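Local coordinates for rubisco operon transcriptional regulator (Synechocystis sp., PDB 5Y2W), which probably acts as a LysR-type global repressor that coordinates carbon and nitrogen metabolism, its regulatory domain binding 2-phosphoglycolate, at residues I100-L105 with H130-R135; N106-I111 with M154-L159. One frame throughout, in Å; residues are numbered along the deposited sequence.

In the fold
Both contacts belong to the same lobe of the regulatory domain, the one built around strands 81-89 and 157-160. Contact 1 lies nearer the rim, its centre about 22 Å from the centre of the chain. It is a small apolar touch between a 3-10 turn and the loop that leaves helix 118-129. Contact 2 lies further in, about 18 Å from that centre, and more of its touching residues are buried. It combines backbone and serine hydrogen bonds with packing around an aromatic ring. The two centres are about 10 Å apart. Segment 106-111 directly follows 100-105, and R135 of contact 1 bonds through its backbone to E108 and F110 of contact 2.

Contact 1: I100-L105 with H130-R135; sequences IPITAL and HYVDVR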
loop_
_atom_site.group_PDB
_atom_site.type_symbol
_atom_site.label_atom_id
_atom_site.label_comp_id
_atom_site.label_asym_id
_atom_site.label_seq_id
_atom_site.Cartn_x
_atom_site.Cartn_y
_atom_site.Cartn_z
ATOM N N ILE A 100 24.110 6.320 -17.611
ATOM C CA ILE A 100 24.755 5.481 -16.667
ATOM C C ILE A 100 24.616 4.072 -17.160
ATOM O O ILE A 100 23.527 3.618 -17.336
ATOM C CB ILE A 100 24.124 5.603 -15.269
ATOM C CG1 ILE A 100 24.238 7.025 -14.738
ATOM C CG2 ILE A 100 24.816 4.639 -14.340
ATOM C CD1 ILE A 100 23.258 7.325 -13.615
ATOM N N PRO A 101 25.737 3.367 -17.352
ATOM C CA PRO A 101 25.681 1.993 -17.793
ATOM C C PRO A 101 25.096 1.103 -16.751
ATOM O O PRO A 101 25.220 1.352 -15.549
ATOM C CB PRO A 101 27.135 1.600 -18.009
ATOM C CG PRO A 101 27.958 2.680 -17.394
ATOM C CD PRO A 101 27.114 3.865 -17.162
ATOM N N ILE A 102 24.478 0.043 -17.218
ATOM C CA ILE A 102 23.752 -0.806 -16.335
ATOM C C ILE A 102 24.727 -1.544 -15.410
ATOM O O ILE A 102 24.371 -1.837 -14.268
ATOM C CB ILE A 102 22.816 -1.774 -17.093
ATOM C CG1 ILE A 102 21.915 -2.509 -16.089
ATOM C CG2 ILE A 102 23.628 -2.766 -17.919
ATOM C CD1 ILE A 102 20.678 -3.139 -16.684
ATOM N N THR A 103 25.938 -1.796 -15.907
ATOM C CA THR A 103 27.061 -2.320 -15.110
ATOM C C THR A 103 27.350 -1.560 -13.808
ATOM O O THR A 103 27.771 -2.183 -12.813
ATOM C CB THR A 103 28.387 -2.337 -15.931
ATOM O OG1 THR A 103 28.636 -1.041 -16.530
ATOM C CG2 THR A 103 28.332 -3.399 -17.024
ATOM N N ALA A 104 27.048 -0.262 -13.768
ATOM C CA ALA A 104 27.153 0.491 -12.505
ATOM C C ALA A 104 26.245 -0.018 -11.355
ATOM O O ALA A 104 26.403 0.382 -10.172
ATOM C CB ALA A 104 26.925 1.986 -12.757
ATOM N N LEU A 105 25.271 -0.872 -11.664
ATOM C CA LEU A 105 24.388 -1.397 -10.609
ATOM C C LEU A 105 24.970 -2.558 -9.810
ATOM O O LEU A 105 24.463 -2.899 -8.749
ATOM C CB LEU A 105 23.020 -1.821 -11.192
ATOM C CG LEU A 105 22.190 -0.662 -11.749
ATOM C CD1 LEU A 105 20.797 -1.149 -12.100
ATOM C CD2 LEU A 105 22.141 0.497 -10.792
ATOM N N HIS A 130 21.414 -9.178 -18.088
ATOM C CA HIS A 130 22.570 -8.291 -18.200
ATOM C C HIS A 130 23.694 -8.602 -17.225
ATOM O O HIS A 130 24.574 -7.787 -17.049
ATOM C CB HIS A 130 22.115 -6.854 -18.045
ATOM C CG HIS A 130 21.379 -6.346 -19.236
ATOM N ND1 HIS A 130 20.007 -6.429 -19.353
ATOM C CD2 HIS A 130 21.819 -5.777 -20.377
ATOM C CE1 HIS A 130 19.637 -5.932 -20.516
ATOM N NE2 HIS A 130 20.715 -5.521 -21.149
ATOM N N TYR A 131 23.678 -9.791 -16.623
ATOM C CA TYR A 131 24.771 -10.198 -15.721
ATOM C C TYR A 131 25.052 -9.126 -14.679
ATOM O O TYR A 131 26.190 -8.713 -14.488
ATOM C CB TYR A 131 26.054 -10.489 -16.517
ATOM C CG TYR A 131 25.827 -11.440 -17.651
ATOM C CD1 TYR A 131 25.646 -12.811 -17.405
ATOM C CD2 TYR A 131 25.757 -10.964 -18.973
ATOM C CE1 TYR A 131 25.419 -13.695 -18.444
ATOM C CE2 TYR A 131 25.523 -11.831 -20.023
ATOM C CZ TYR A 131 25.354 -13.189 -19.757
ATOM O OH TYR A 131 25.126 -14.034 -20.810
ATOM N N VAL A 132 23.991 -8.659 -14.031
ATOM C CA VAL A 132 24.092 -7.633 -12.990
ATOM C C VAL A 132 23.799 -8.350 -11.700
ATOM O O VAL A 132 22.818 -9.074 -11.626
ATOM C CB VAL A 132 23.057 -6.512 -13.214
ATOM C CG1 VAL A 132 22.783 -5.718 -11.939
ATOM C CG2 VAL A 132 23.515 -5.617 -14.343
ATOM N N ASP A 133 24.629 -8.148 -10.694
ATOM C CA ASP A 133 24.383 -8.739 -9.367
ATOM C C ASP A 133 24.287 -7.588 -8.406
ATOM O O ASP A 133 25.234 -6.803 -8.319
ATOM C CB ASP A 133 25.542 -9.654 -8.903
ATOM C CG ASP A 133 25.752 -10.865 -9.809
ATOM O OD1 ASP A 133 24.771 -11.525 -10.251
ATOM O OD2 ASP A 133 26.932 -11.176 -10.077
ATOM N N VAL A 134 23.176 -7.505 -7.674
ATOM C CA VAL A 134 22.986 -6.434 -6.702
ATOM C C VAL A 134 23.004 -7.042 -5.343
ATOM O O VAL A 134 22.721 -8.202 -5.199
ATOM C CB VAL A 134 21.657 -5.674 -6.873
ATOM C CG1 VAL A 134 21.781 -4.714 -8.004
ATOM C CG2 VAL A 134 20.486 -6.655 -7.086
ATOM N N ARG A 135 23.312 -6.232 -4.347
ATOM C CA ARG A 135 23.371 -6.707 -2.976
ATOM C C ARG A 135 22.009 -6.506 -2.309
ATOM O O ARG A 135 21.571 -5.407 -2.061
ATOM C CB ARG A 135 24.464 -5.946 -2.233
ATOM C CG ARG A 135 24.735 -6.505 -0.857
ATOM C CD ARG A 135 26.059 -6.031 -0.255
ATOM N NE ARG A 135 26.341 -6.658 1.057
ATOM C CZ ARG A 135 25.883 -6.225 2.236
ATOM N NH1 ARG A 135 25.111 -5.150 2.315
ATOM N NH2 ARG A 135 26.198 -6.866 3.354
#
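The imidazole of H130 has I102 over one face. The methyl CD1 of I102 comes down on that face, 4.2 Å from H130 CG, and the two side chains meet at about a right angle. ND1 of the ring is hydrogen-bonded to L126 O, in the helix just before it. That bond would restrict the ring's rotation and help keep the face turned to I102.

The remaining touches are aliphatic. CG1 of I102 lies anti to the backbone N (chi1 -172°) and rests 3.9 Å from V132 CG2. The same CG2 methyl also packs on I102 O, which already accepts the backbone N-H of L105 at 2.9 Å. The other methyl of V132, CG1, is anti to its backbone N (chi1 159°) and reaches L105 CB at 4.0 Å. V132 thus sets one methyl against I102 and the other against L105. V134 continues the row, with CG1 3.3 Å from L105 O and more loosely against L105 CB. The contact between the two segments is therefore one of packing. The amide of N106 supplies a polar tie, its ND2 bonding T103 O while its OD1 accepts from D133 N.

I102 and L105 are brought to one side by the short 3-10 turn 102-105. H130 and V132 are placed by a Schellman motif that ends helix 118-129, with Y131 at positive phi and V132 N bonded to F127 O. That helix packs against the contact: I102 on L126, and L105, V132 and V134 on F127. L105 also meets I156. At the far end R135 packs on P37 of the second subunit, and the chain runs on to strand 138-140.

Contact 2: N106-I111 with M154-L159; sequences NDEAFI and MGISVL
I156 pushes its side chain into the hollow between E108 and F110. Its CG1 sits between the backbone N and the carbonyl carbon (chi1 65°), the crowded position, and lies 3.8 Å from F110 CD2. Beyond it, CD1 rests 4.0 Å from E108 CB. The carboxylate of E108 is held by H92 through OE1.

The F110 ring is a second bump. One face carries I156 O and S157 CA, both displaced toward the rim. S157 CA makes a CH-pi contact, 4.1 Å from the centroid of the F110 ring. The tip wedges against V158, whose CG2 lies in the ring plane, 3.9 Å from F110 CZ. An alanine in place of F110 would probably open a gap beside I156 and V158 and leave F127, which meets the ring edge-to-face, without its aromatic partner.

The backbones are joined by a single beta bridge, F110 with I156, in the parallel pattern. I156 N donates to A109 O at 3.0 Å, and I111 N donates to I156 O at 2.9 Å. The bridge fastens the chain leading toward helix 118-129 to segment 154-159. This segment carries strand 157-160, an outermost strand, within this chain, of the three-stranded antiparallel sheet in this lobe of the periplasmic-binding-protein-like fold. The side chain of V158 is about 9 Å from the bound 2-phosphoglycolate.

S157 adds a third bond, OG to I111 O at 2.7 Å, with the donor tilted 21° from the carbonyl plane. At G155 the surfaces come so near that a CB would clash with A109 O, and its backbone angles also call for glycine. Past this flat spot, CD1 of I111 packs on the M154 carbonyl, and the I111 side chain also packs on A149, L138 and L140.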
loop_
_atom_site.group_PDB
_atom_site.type_symbol
_atom_site.label_atom_id
_atom_site.label_comp_id
_atom_site.label_asym_id
_atom_site.label_seq_id
_atom_site.Cartn_x
_atom_site.Cartn_y
_atom_site.Cartn_z
ATOM N N ASN A 106 26.017 -3.168 -10.331
ATOM C CA ASN A 106 26.622 -4.319 -9.721
ATOM C C ASN A 106 27.046 -4.069 -8.285
ATOM O O ASN A 106 27.772 -3.134 -8.018
ATOM C CB ASN A 106 27.857 -4.682 -10.525
ATOM C CG ASN A 106 27.511 -5.540 -11.697
ATOM O OD1 ASN A 106 26.909 -6.585 -11.528
ATOM N ND2 ASN A 106 27.867 -5.101 -12.881
ATOM N N ASP A 107 26.585 -4.904 -7.379
ATOM C CA ASP A 107 26.900 -4.778 -5.959
ATOM C C ASP A 107 26.332 -3.559 -5.255
ATOM O O ASP A 107 26.604 -3.379 -4.082
ATOM C CB ASP A 107 28.411 -4.922 -5.735
ATOM C CG ASP A 107 28.882 -6.296 -6.097
ATOM O OD1 ASP A 107 28.579 -7.196 -5.310
ATOM O OD2 ASP A 107 29.460 -6.500 -7.191
ATOM N N GLU A 108 25.518 -2.758 -5.939
ATOM C CA GLU A 108 24.732 -1.739 -5.260
ATOM C C GLU A 108 23.758 -2.340 -4.300
ATOM O O GLU A 108 23.215 -3.419 -4.548
ATOM C CB GLU A 108 23.908 -0.932 -6.243
ATOM C CG GLU A 108 24.706 0.078 -7.027
ATOM C CD GLU A 108 25.030 1.359 -6.250
ATOM O OE1 GLU A 108 24.212 1.796 -5.371
ATOM O OE2 GLU A 108 26.132 1.916 -6.523
ATOM N N ALA A 109 23.552 -1.643 -3.170
ATOM C CA ALA A 109 22.577 -2.065 -2.173
ATOM C C ALA A 109 21.231 -1.810 -2.834
ATOM O O ALA A 109 20.948 -0.688 -3.315
ATOM C CB ALA A 109 22.688 -1.268 -0.874
ATOM N N PHE A 110 20.422 -2.857 -2.875
ATOM C CA PHE A 110 19.203 -2.876 -3.688
ATOM C C PHE A 110 18.049 -3.529 -2.918
ATOM O O PHE A 110 18.137 -4.691 -2.501
ATOM C CB PHE A 110 19.458 -3.642 -4.963
ATOM C CG PHE A 110 18.390 -3.468 -5.996
ATOM C CD1 PHE A 110 17.211 -4.186 -5.912
ATOM C CD2 PHE A 110 18.568 -2.591 -7.038
ATOM C CE1 PHE A 110 16.206 -4.011 -6.855
ATOM C CE2 PHE A 110 17.589 -2.402 -7.986
ATOM C CZ PHE A 110 16.398 -3.128 -7.897
ATOM N N ILE A 111 16.958 -2.790 -2.772
ATOM C CA ILE A 111 15.840 -3.266 -2.007
ATOM C C ILE A 111 14.891 -3.930 -2.934
ATOM O O ILE A 111 14.494 -3.331 -3.940
ATOM C CB ILE A 111 15.138 -2.092 -1.310
ATOM C CG1 ILE A 111 16.142 -1.309 -0.432
ATOM C CG2 ILE A 111 13.958 -2.604 -0.487
ATOM C CD1 ILE A 111 15.888 0.178 -0.369
ATOM N N MET A 154 18.749 3.306 2.696
ATOM C CA MET A 154 18.966 1.859 2.654
ATOM C C MET A 154 19.257 1.273 1.259
ATOM O O MET A 154 19.407 0.057 1.093
ATOM C CB MET A 154 17.777 1.164 3.304
ATOM C CG MET A 154 17.745 1.383 4.808
ATOM S SD MET A 154 16.121 1.020 5.513
ATOM C CE MET A 154 15.624 2.690 5.967
ATOM N N GLY A 155 19.374 2.129 0.258
ATOM C CA GLY A 155 19.791 1.668 -1.059
ATOM C C GLY A 155 18.937 2.229 -2.189
ATOM O O GLY A 155 18.279 3.223 -2.022
ATOM N N ILE A 156 18.985 1.571 -3.335
ATOM C CA ILE A 156 18.188 1.936 -4.502
ATOM C C ILE A 156 17.246 0.788 -4.746
ATOM O O ILE A 156 17.381 -0.275 -4.151
ATOM C CB ILE A 156 19.080 2.168 -5.727
ATOM C CG1 ILE A 156 19.767 0.882 -6.126
ATOM C CG2 ILE A 156 20.147 3.178 -5.383
ATOM C CD1 ILE A 156 20.613 1.042 -7.365
ATOM N N SER A 157 16.255 1.054 -5.565
ATOM C CA SER A 157 15.293 0.055 -6.004
ATOM C C SER A 157 14.796 0.401 -7.416
ATOM O O SER A 157 15.193 1.392 -7.997
ATOM C CB SER A 157 14.080 0.036 -5.085
ATOM O OG SER A 157 13.385 -1.219 -5.198
ATOM N N VAL A 158 13.942 -0.459 -7.969
ATOM C CA VAL A 158 13.253 -0.176 -9.239
ATOM C C VAL A 158 11.792 -0.305 -8.898
ATOM O O VAL A 158 11.386 -1.317 -8.307
ATOM C CB VAL A 158 13.618 -1.196 -10.322
ATOM C CG1 VAL A 158 12.597 -1.154 -11.462
ATOM C CG2 VAL A 158 15.067 -1.014 -10.830
ATOM N N LEU A 159 11.033 0.743 -9.192
ATOM C CA LEU A 159 9.617 0.755 -8.945
ATOM C C LEU A 159 8.940 1.398 -10.171
ATOM O O LEU A 159 9.583 2.117 -10.941
ATOM C CB LEU A 159 9.305 1.648 -7.730
ATOM C CG LEU A 159 9.791 1.324 -6.313
ATOM C CD1 LEU A 159 9.441 2.442 -5.327
ATOM C CD2 LEU A 159 9.183 0.025 -5.909
#